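PDB 5NNS: AA9 family lytic polysaccharide monooxygenase B from Heterobasidion irregulare TC 32-1, which cleaves cellulose oxidatively with a single active-site copper ion, giving products oxidised specifically at C1. Local coordinates for residues S102-F107 with N148-H153. Sequence-based numbering, arbitrary orientation.
Sequences SSLEWF and NYILRH
The six-membered end of the Trp106 indole fits a slot whose floor is Ile150 and one wall Arg152, two side chains that rise from the same face of strand 147-157, while Leu104 of its own segment makes the other wall. At the bottom of the slot its edge meets the beta-branch of Ile150, with Trp106 CH2 3.5 Å from Ile150 CG2. Arg152 CG lies anti to the backbone N (chi1 165°), carrying the extended chain across one face of the indole. There Arg152 CD makes a CH-pi contact 4.1 Å from the centroid of the Trp106 six-membered ring. Leu104 CB packs on the opposite face, 3.7 Å above the ring plane, and Leu104 CD1 reaches down to Ile150 CG1 (4.0 Å). Beyond the slot, the guanidinium of Arg152 forms a salt bridge with Glu154 and hydrogen bonds with the carbonyls of Ser48 and Ile47. A second, separate touch joins Phe107 and Tyr149, whose side chains cross at about a right angle: the Phe107 rim, at CZ, is 4.1 Å from Tyr149 CE2. In the mixed sheet of this AA9 fold, strand 85-91 runs between strands 106-116 and 147-157, and Trp106 leans over Ala90 of the intervening strand to reach strand 147-157.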
loop_
_atom_site.group_PDB
_atom_site.type_symbol
_atom_site.label_atom_id
_atom_site.label_comp_id
_atom_site.label_asym_id
_atom_site.label_seq_id
_atom_site.Cartn_x
_atom_site.Cartn_y
_atom_site.Cartn_z
ATOM N N SER A 102 0.415 3.095 -12.920
ATOM C CA SER A 102 1.863 2.978 -13.140
ATOM C C SER A 102 2.546 4.275 -13.599
ATOM O O SER A 102 3.773 4.377 -13.517
ATOM C CB SER A 102 2.168 1.865 -14.148
ATOM O OG SER A 102 1.556 2.125 -15.400
ATOM N N SER A 103 1.768 5.246 -14.084
ATOM C CA SER A 103 2.301 6.545 -14.505
ATOM C C SER A 103 2.268 7.614 -13.415
ATOM O O SER A 103 2.757 8.718 -13.637
ATOM C CB SER A 103 1.531 7.054 -15.728
ATOM O OG SER A 103 0.218 7.450 -15.373
ATOM N N LEU A 104 1.707 7.303 -12.247
ATOM C CA LEU A 104 1.495 8.315 -11.216
ATOM C C LEU A 104 2.743 8.556 -10.379
ATOM O O LEU A 104 3.687 7.753 -10.384
ATOM C CB LEU A 104 0.323 7.931 -10.308
ATOM C CG LEU A 104 -0.992 7.602 -11.033
ATOM C CD1 LEU A 104 -2.079 7.279 -10.017
ATOM C CD2 LEU A 104 -1.429 8.733 -11.960
ATOM N N GLU A 105 2.730 9.686 -9.673
ATOM C CA GLU A 105 3.782 10.046 -8.730
ATOM C C GLU A 105 3.339 9.673 -7.322
ATOM O O GLU A 105 2.419 10.283 -6.770
ATOM C CB GLU A 105 4.087 11.537 -8.813
ATOM C CG GLU A 105 4.897 11.919 -10.033
ATOM C CD GLU A 105 5.094 13.416 -10.132
ATOM O OE1 GLU A 105 4.143 14.116 -10.551
ATOM O OE2 GLU A 105 6.200 13.891 -9.792
ATOM N N TRP A 106 4.006 8.676 -6.750
ATOM C CA TRP A 106 3.624 8.101 -5.459
ATOM C C TRP A 106 4.447 8.684 -4.336
ATOM O O TRP A 106 5.673 8.759 -4.443
ATOM C CB TRP A 106 3.816 6.585 -5.480
ATOM C CG TRP A 106 2.981 5.947 -6.505
ATOM C CD1 TRP A 106 3.322 5.702 -7.803
ATOM C CD2 TRP A 106 1.634 5.498 -6.349
ATOM N NE1 TRP A 106 2.275 5.101 -8.462
ATOM C CE2 TRP A 106 1.222 4.973 -7.594
ATOM C CE3 TRP A 106 0.735 5.478 -5.273
ATOM C CZ2 TRP A 106 -0.050 4.431 -7.795
ATOM C CZ3 TRP A 106 -0.536 4.934 -5.473
ATOM C CH2 TRP A 106 -0.915 4.422 -6.726
ATOM N N PHE A 107 3.767 9.070 -3.254
ATOM C CA PHE A 107 4.421 9.489 -2.015
ATOM C C PHE A 107 3.931 8.631 -0.848
ATOM O O PHE A 107 2.785 8.179 -0.825
ATOM C CB PHE A 107 4.216 10.988 -1.735
ATOM C CG PHE A 107 2.775 11.410 -1.607
ATOM C CD1 PHE A 107 2.016 11.707 -2.742
ATOM C CD2 PHE A 107 2.179 11.535 -0.356
ATOM C CE1 PHE A 107 0.688 12.096 -2.626
ATOM C CE2 PHE A 107 0.848 11.927 -0.237
ATOM C CZ PHE A 107 0.104 12.209 -1.375
ATOM N N ASN A 148 -8.107 14.319 -6.379
ATOM C CA ASN A 148 -8.372 12.907 -6.600
ATOM C C ASN A 148 -7.067 12.137 -6.407
ATOM O O ASN A 148 -6.050 12.466 -7.037
ATOM C CB ASN A 148 -8.916 12.700 -8.009
ATOM C CG ASN A 148 -10.136 13.557 -8.291
ATOM O OD1 ASN A 148 -11.078 13.594 -7.495
ATOM N ND2 ASN A 148 -10.125 14.254 -9.426
ATOM N N TYR A 149 -7.105 11.134 -5.529
ATOM C CA TYR A 149 -5.922 10.367 -5.132
ATOM C C TYR A 149 -6.194 8.869 -5.084
ATOM O O TYR A 149 -7.301 8.443 -4.731
ATOM C CB TYR A 149 -5.460 10.778 -3.732
ATOM C CG TYR A 149 -4.922 12.174 -3.605
ATOM C CD1 TYR A 149 -5.780 13.253 -3.414
ATOM C CD2 TYR A 149 -3.546 12.421 -3.638
ATOM C CE1 TYR A 149 -5.294 14.541 -3.276
ATOM C CE2 TYR A 149 -3.044 13.709 -3.503
ATOM C CZ TYR A 149 -3.924 14.767 -3.320
ATOM O OH TYR A 149 -3.436 16.044 -3.183
ATOM N N ILE A 150 -5.174 8.077 -5.415
ATOM C CA ILE A 150 -5.153 6.666 -5.040
ATOM C C ILE A 150 -4.577 6.558 -3.625
ATOM O O ILE A 150 -3.640 7.278 -3.288
ATOM C CB ILE A 150 -4.275 5.819 -5.982
ATOM C CG1 ILE A 150 -4.768 5.906 -7.431
ATOM C CG2 ILE A 150 -4.236 4.365 -5.516
ATOM C CD1 ILE A 150 -6.188 5.416 -7.661
ATOM N N LEU A 151 -5.152 5.669 -2.815
ATOM C CA LEU A 151 -4.608 5.288 -1.514
ATOM C C LEU A 151 -4.145 3.846 -1.633
ATOM O O LEU A 151 -4.955 2.959 -1.923
ATOM C CB LEU A 151 -5.678 5.383 -0.423
ATOM C CG LEU A 151 -5.293 4.903 0.986
ATOM C CD1 LEU A 151 -4.233 5.820 1.573
ATOM C CD2 LEU A 151 -6.515 4.828 1.896
ATOM N N ARG A 152 -2.860 3.618 -1.371
ATOM C CA ARG A 152 -2.199 2.357 -1.672
ATOM C C ARG A 152 -1.628 1.735 -0.397
ATOM O O ARG A 152 -0.826 2.374 0.289
ATOM C CB ARG A 152 -1.085 2.609 -2.699
ATOM C CG ARG A 152 -0.071 1.479 -2.857
ATOM C CD ARG A 152 0.867 1.728 -4.018
ATOM N NE ARG A 152 1.527 0.499 -4.456
ATOM C CZ ARG A 152 2.658 0.003 -3.953
ATOM N NH1 ARG A 152 3.305 0.614 -2.964
ATOM N NH2 ARG A 152 3.151 -1.124 -4.456
ATOM N N HIS A 153 -2.033 0.496 -0.095
ATOM C CA HIS A 153 -1.461 -0.271 1.027
ATOM C C HIS A 153 -0.577 -1.376 0.482
ATOM O O HIS A 153 -0.939 -2.030 -0.496
ATOM C CB HIS A 153 -2.554 -0.872 1.908
ATOM C CG HIS A 153 -3.333 0.150 2.669
ATOM N ND1 HIS A 153 -4.347 0.883 2.098
ATOM C CD2 HIS A 153 -3.232 0.579 3.950
ATOM C CE1 HIS A 153 -4.842 1.719 2.995
ATOM N NE2 HIS A 153 -4.188 1.550 4.130
#